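PDB 5BZA: beta-N-acetylhexosaminidase from Thermotoga neapolitana, which probably removes terminal non-reducing N-acetyl-D-hexosamine residues from N-acetyl-beta-D-hexosaminides by hydrolysis, as a thermostable member of glycoside hydrolase family 3. Local coordinates for residues K239-S244 / K307-Y312; A261-I266 / G295-G300. All coordinates share one frame; numbering follows the deposited sequence.

Contact 1. Residues K239-S244 / K307-Y312; sequences KGLVLS and KIVDEY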
loop_
_atom_site.group_PDB
_atom_site.type_symbol
_atom_site.label_atom_id
_atom_site.label_comp_id
_atom_site.label_asym_id
_atom_site.label_seq_id
_atom_site.Cartn_x
_atom_site.Cartn_y
_atom_site.Cartn_z
ATOM N N LYS B 239 27.643 -17.768 10.089
ATOM C CA LYS B 239 28.767 -16.957 9.642
ATOM C C LYS B 239 28.237 -15.713 8.917
ATOM O O LYS B 239 28.986 -15.004 8.220
ATOM C CB LYS B 239 29.718 -17.780 8.741
ATOM C CG LYS B 239 30.196 -19.122 9.361
ATOM C CD LYS B 239 30.690 -18.927 10.793
ATOM C CE LYS B 239 31.511 -20.112 11.310
ATOM N NZ LYS B 239 31.741 -20.014 12.792
ATOM N N GLY B 240 26.935 -15.472 9.047
ATOM C CA GLY B 240 26.335 -14.369 8.335
ATOM C C GLY B 240 26.384 -13.074 9.120
ATOM O O GLY B 240 27.189 -12.900 10.028
ATOM N N LEU B 241 25.484 -12.163 8.756
ATOM C CA LEU B 241 25.442 -10.814 9.288
ATOM C C LEU B 241 24.708 -10.757 10.626
ATOM O O LEU B 241 23.559 -11.244 10.752
ATOM C CB LEU B 241 24.772 -9.886 8.248
ATOM C CG LEU B 241 24.535 -8.414 8.596
ATOM C CD1 LEU B 241 25.877 -7.666 8.834
ATOM C CD2 LEU B 241 23.726 -7.709 7.490
ATOM N N VAL B 242 25.382 -10.175 11.622
ATOM C CA VAL B 242 24.822 -9.992 12.958
ATOM C C VAL B 242 24.685 -8.519 13.296
ATOM O O VAL B 242 25.665 -7.767 13.250
ATOM C CB VAL B 242 25.725 -10.662 14.082
ATOM C CG1 VAL B 242 25.283 -10.218 15.528
ATOM C CG2 VAL B 242 25.751 -12.151 13.935
ATOM N N LEU B 243 23.485 -8.123 13.702
ATOM C CA LEU B 243 23.174 -6.744 14.077
ATOM C C LEU B 243 22.806 -6.593 15.516
ATOM O O LEU B 243 22.120 -7.441 16.058
ATOM C CB LEU B 243 21.968 -6.190 13.281
ATOM C CG LEU B 243 22.013 -5.562 11.912
ATOM C CD1 LEU B 243 22.676 -6.485 10.923
ATOM C CD2 LEU B 243 20.557 -5.377 11.544
ATOM N N SER B 244 23.167 -5.466 16.116
ATOM C CA SER B 244 22.594 -5.149 17.410
ATOM C C SER B 244 21.125 -4.788 17.272
ATOM O O SER B 244 20.664 -4.323 16.201
ATOM C CB SER B 244 23.369 -4.001 18.063
ATOM O OG SER B 244 23.048 -2.726 17.522
ATOM N N LYS B 307 33.769 -7.387 5.342
ATOM C CA LYS B 307 33.646 -8.412 4.301
ATOM C C LYS B 307 32.209 -8.961 4.238
ATOM O O LYS B 307 31.605 -9.083 3.148
ATOM C CB LYS B 307 34.626 -9.561 4.566
ATOM C CG LYS B 307 34.608 -10.663 3.511
ATOM C CD LYS B 307 35.814 -11.585 3.644
ATOM C CE LYS B 307 35.562 -12.932 2.956
ATOM N NZ LYS B 307 34.653 -12.795 1.762
ATOM N N ILE B 308 31.655 -9.252 5.418
ATOM C CA ILE B 308 30.295 -9.761 5.503
ATOM C C ILE B 308 29.275 -8.748 4.926
ATOM O O ILE B 308 28.435 -9.104 4.083
ATOM C CB ILE B 308 29.941 -10.128 6.958
ATOM C CG1 ILE B 308 30.785 -11.309 7.423
ATOM C CG2 ILE B 308 28.486 -10.492 7.091
ATOM C CD1 ILE B 308 30.498 -11.742 8.832
ATOM N N VAL B 309 29.366 -7.490 5.361
ATOM C CA VAL B 309 28.446 -6.493 4.860
ATOM C C VAL B 309 28.531 -6.367 3.343
ATOM O O VAL B 309 27.506 -6.298 2.660
ATOM C CB VAL B 309 28.683 -5.126 5.496
ATOM C CG1 VAL B 309 27.880 -4.047 4.742
ATOM C CG2 VAL B 309 28.305 -5.165 6.947
ATOM N N ASP B 310 29.749 -6.378 2.810
ATOM C CA ASP B 310 29.919 -6.285 1.354
ATOM C C ASP B 310 29.298 -7.489 0.644
ATOM O O ASP B 310 28.641 -7.349 -0.393
ATOM C CB ASP B 310 31.400 -6.129 1.020
ATOM C CG ASP B 310 31.850 -4.680 1.099
ATOM O OD1 ASP B 310 30.966 -3.788 1.128
ATOM O OD2 ASP B 310 33.073 -4.428 1.188
ATOM N N GLU B 311 29.471 -8.675 1.204
ATOM C CA GLU B 311 28.799 -9.819 0.603
ATOM C C GLU B 311 27.279 -9.574 0.574
ATOM O O GLU B 311 26.662 -9.713 -0.494
ATOM C CB GLU B 311 29.174 -11.118 1.340
ATOM C CG GLU B 311 30.644 -11.498 1.058
ATOM C CD GLU B 311 31.217 -12.596 1.983
ATOM O OE1 GLU B 311 32.342 -13.086 1.696
ATOM O OE2 GLU B 311 30.582 -12.936 3.016
ATOM N N TYR B 312 26.681 -9.145 1.694
ATOM C CA TYR B 312 25.217 -8.934 1.704
ATOM C C TYR B 312 24.790 -7.863 0.686
ATOM O O TYR B 312 23.822 -8.044 -0.057
ATOM C CB TYR B 312 24.703 -8.555 3.105
ATOM C CG TYR B 312 24.465 -9.780 3.985
ATOM C CD1 TYR B 312 25.536 -10.584 4.379
ATOM C CD2 TYR B 312 23.175 -10.161 4.390
ATOM C CE1 TYR B 312 25.340 -11.737 5.175
ATOM C CE2 TYR B 312 22.967 -11.326 5.183
ATOM C CZ TYR B 312 24.062 -12.109 5.579
ATOM O OH TYR B 312 23.901 -13.257 6.380
#

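Contact 2. Residues A261-I266 / G295-G300; sequences AVRFFI and GSIERG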
loop_
_atom_site.group_PDB
_atom_site.type_symbol
_atom_site.label_atom_id
_atom_site.label_comp_id
_atom_site.label_asym_id
_atom_site.label_seq_id
_atom_site.Cartn_x
_atom_site.Cartn_y
_atom_site.Cartn_z
ATOM N N ALA B 261 29.455 -0.086 24.595
ATOM C CA ALA B 261 28.533 -0.753 23.661
ATOM C C ALA B 261 29.224 -1.128 22.353
ATOM O O ALA B 261 29.138 -2.273 21.883
ATOM C CB ALA B 261 27.335 0.129 23.387
ATOM N N VAL B 262 29.932 -0.165 21.775
ATOM C CA VAL B 262 30.654 -0.412 20.533
ATOM C C VAL B 262 31.729 -1.492 20.684
ATOM O O VAL B 262 31.775 -2.452 19.863
ATOM C CB VAL B 262 31.248 0.887 19.992
ATOM C CG1 VAL B 262 32.151 0.621 18.802
ATOM C CG2 VAL B 262 30.096 1.817 19.585
ATOM N N ARG B 263 32.582 -1.331 21.713
ATOM C CA ARG B 263 33.689 -2.264 21.975
ATOM C C ARG B 263 33.158 -3.665 22.198
ATOM O O ARG B 263 33.589 -4.614 21.558
ATOM C CB ARG B 263 34.509 -1.884 23.223
ATOM C CG ARG B 263 35.835 -2.694 23.330
ATOM C CD ARG B 263 36.555 -2.606 24.705
ATOM N NE ARG B 263 36.284 -1.351 25.400
ATOM C CZ ARG B 263 35.444 -1.234 26.432
ATOM N NH1 ARG B 263 34.812 -2.311 26.938
ATOM N NH2 ARG B 263 35.252 -0.033 26.974
ATOM N N PHE B 264 32.235 -3.788 23.143
ATOM C CA PHE B 264 31.735 -5.105 23.502
ATOM C C PHE B 264 31.075 -5.751 22.269
ATOM O O PHE B 264 31.376 -6.897 21.941
ATOM C CB PHE B 264 30.743 -5.034 24.662
ATOM C CG PHE B 264 31.387 -4.921 26.034
ATOM C CD1 PHE B 264 32.534 -5.632 26.335
ATOM C CD2 PHE B 264 30.826 -4.090 27.020
ATOM C CE1 PHE B 264 33.115 -5.539 27.606
ATOM C CE2 PHE B 264 31.396 -3.971 28.276
ATOM C CZ PHE B 264 32.548 -4.713 28.586
ATOM N N PHE B 265 30.192 -5.017 21.587
ATOM C CA PHE B 265 29.477 -5.621 20.469
ATOM C C PHE B 265 30.440 -6.127 19.392
ATOM O O PHE B 265 30.323 -7.265 18.928
ATOM C CB PHE B 265 28.485 -4.624 19.875
ATOM C CG PHE B 265 27.818 -5.106 18.617
ATOM C CD1 PHE B 265 26.762 -6.006 18.667
ATOM C CD2 PHE B 265 28.263 -4.664 17.373
ATOM C CE1 PHE B 265 26.147 -6.436 17.484
ATOM C CE2 PHE B 265 27.641 -5.093 16.192
ATOM C CZ PHE B 265 26.586 -5.972 16.249
ATOM N N ILE B 266 31.400 -5.309 18.993
ATOM C CA ILE B 266 32.257 -5.743 17.891
ATOM C C ILE B 266 33.230 -6.843 18.331
ATOM O O ILE B 266 33.431 -7.850 17.630
ATOM C CB ILE B 266 33.008 -4.549 17.287
ATOM C CG1 ILE B 266 31.997 -3.617 16.599
ATOM C CG2 ILE B 266 34.002 -5.021 16.228
ATOM C CD1 ILE B 266 31.246 -4.272 15.435
ATOM N N GLY B 295 43.631 0.252 19.686
ATOM C CA GLY B 295 43.730 -1.194 19.734
ATOM C C GLY B 295 42.708 -1.922 20.609
ATOM O O GLY B 295 42.809 -3.145 20.781
ATOM N N SER B 296 41.743 -1.198 21.182
ATOM C CA SER B 296 40.726 -1.841 22.028
ATOM C C SER B 296 39.766 -2.725 21.211
ATOM O O SER B 296 38.955 -3.456 21.788
ATOM C CB SER B 296 39.898 -0.788 22.762
ATOM O OG SER B 296 40.716 0.247 23.257
ATOM N N ILE B 297 39.874 -2.644 19.879
ATOM C CA ILE B 297 39.133 -3.467 18.935
ATOM C C ILE B 297 40.116 -4.052 17.938
ATOM O O ILE B 297 40.876 -3.306 17.309
ATOM C CB ILE B 297 38.008 -2.645 18.172
ATOM C CG1 ILE B 297 36.834 -2.329 19.117
ATOM C CG2 ILE B 297 37.464 -3.405 16.937
ATOM C CD1 ILE B 297 35.646 -1.615 18.445
ATOM N N GLU B 298 40.135 -5.382 17.825
ATOM C CA GLU B 298 40.991 -6.077 16.865
ATOM C C GLU B 298 40.618 -5.709 15.417
ATOM O O GLU B 298 39.436 -5.751 15.049
ATOM C CB GLU B 298 40.903 -7.599 17.035
ATOM C CG GLU B 298 42.012 -8.333 16.283
ATOM C CD GLU B 298 41.768 -9.827 16.138
ATOM O OE1 GLU B 298 40.749 -10.335 16.661
ATOM O OE2 GLU B 298 42.595 -10.494 15.471
ATOM N N ARG B 299 41.617 -5.377 14.599
ATOM C CA ARG B 299 41.374 -5.001 13.208
ATOM C C ARG B 299 40.726 -6.135 12.434
ATOM O O ARG B 299 39.871 -5.899 11.576
ATOM C CB ARG B 299 42.674 -4.628 12.490
ATOM C CG ARG B 299 42.459 -4.142 11.058
ATOM C CD ARG B 299 43.782 -3.981 10.315
ATOM N NE ARG B 299 44.164 -5.262 9.692
ATOM C CZ ARG B 299 45.341 -5.507 9.121
ATOM N NH1 ARG B 299 46.284 -4.569 9.090
ATOM N NH2 ARG B 299 45.574 -6.697 8.586
ATOM N N GLY B 300 41.160 -7.366 12.724
ATOM C CA GLY B 300 40.661 -8.542 12.024
ATOM C C GLY B 300 39.142 -8.637 12.057
ATOM O O GLY B 300 38.504 -9.050 11.080
#

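Contact 1. Residues K239-S244 / K307-Y312
Tyr-312, on helix 299-314, lays its ring across Leu-241 of barrel strand 241-243, and its side chain can be traced outward from CB. With CG anti to the carbonyl carbon (chi1 -83°), the ring is turned toward Leu-241. Over one face sits Leu-241 CB, 3.7 Å from the ring centroid and 17° off the ring normal, a CH-pi contact displaced toward the rim. Closer to the backbone, Tyr-312 CG and CD2 meet Leu-241 CD2, whereas CZ at the far end lies 3.5 Å from Leu-241 CB. At the tip, Tyr-312 OH accepts a hydrogen bond from Leu-241 N (3.1 Å, 161° at the hydrogen), while Gly-240 CA packs tightly against Tyr-312 OH at 3.3 Å. One turn earlier, Ile-308 CG2 packs 3.8 Å from Leu-241 CA, and Val-309 CG2 meets Leu-241 CD1 at 4.0 Å. Tyr-312 OH also donates to Thr-204 O and so links Leu-241 to Thr-204, just before the neighbouring strand 205-208 of the TIM-type barrel. These two bonds, the leucine on one face and a cation-pi contact with Lys-203 restrain the ring, adding a directional bond to a junction otherwise made by van der Waals packing.

Contact 2. Residues A261-I266 / G295-G300
Ile-297 supplies most of the apolar surface that the 295-300 turn presents to helix 258-268. Its longer branch, with CG1 beside the backbone N (chi1 -73°) and CD1 extended from it (chi2 -176°), brings CD1 to 4.1 Å from both Arg-263 CA and Ile-266 CB. Val-262 CG1 meets the same methyl, Ile-297 CD1, at 4.2 Å, the two side chains crossing at about a right angle. On the shorter branch, Ile-297 CG2 touches Ile-266 CG2 at 3.9 Å, the two side chains crossing obliquely. The aliphatic part of Arg-263 runs past the turn: its CG is 3.6 Å from Ser-296 O. The chain then bends at chi3 (-28°), and NH1 of Arg-263 stands 3.6 Å above one face of the Phe-264 ring, offset toward its rim.

Further out, Leu-288 and Leu-291 of helix 281-293 also pack on Ile-297. Glu-298 occupies the N-cap position before helix 299-314, and its backbone N is hydrogen-bonded to Glu-267 OE2; Asp-294 OD1 binds Ser-296 N. Within the TIM-type barrel domain, the contact packs the turn between helices 281-293 and 299-314 against the earlier helix 258-268. With no hydrogen bond between the segments, their fit rests on methyl packing and on the aliphatic stem of Arg-263 lying against the Ser-296 carbonyl, while carboxylates just beyond them hold the turn's backbone.

How the contacts relate
Both contacts use helix 299-314 or the turn leading into it: contact 2 engages the turn just before it, contact 1 its later part. Contact 1 binds that helix to a barrel strand, whereas contact 2 joins the outer helical layer. Their distances from the chain centre, about 20 Å and 27 Å between centres, place contact 2 farther out, although its touching residues are largely buried and contact 1 is only partly so. Contact 1 combines a directional hydrogen bond with packing; contact 2 has non-directional packing, with no hydrogen bond between its segments. Their centres are about 16 Å apart, and Phe-265, on the helix of contact 2, packs against the strand segment of contact 1, its CE1 3.4 Å from Ser-244 N.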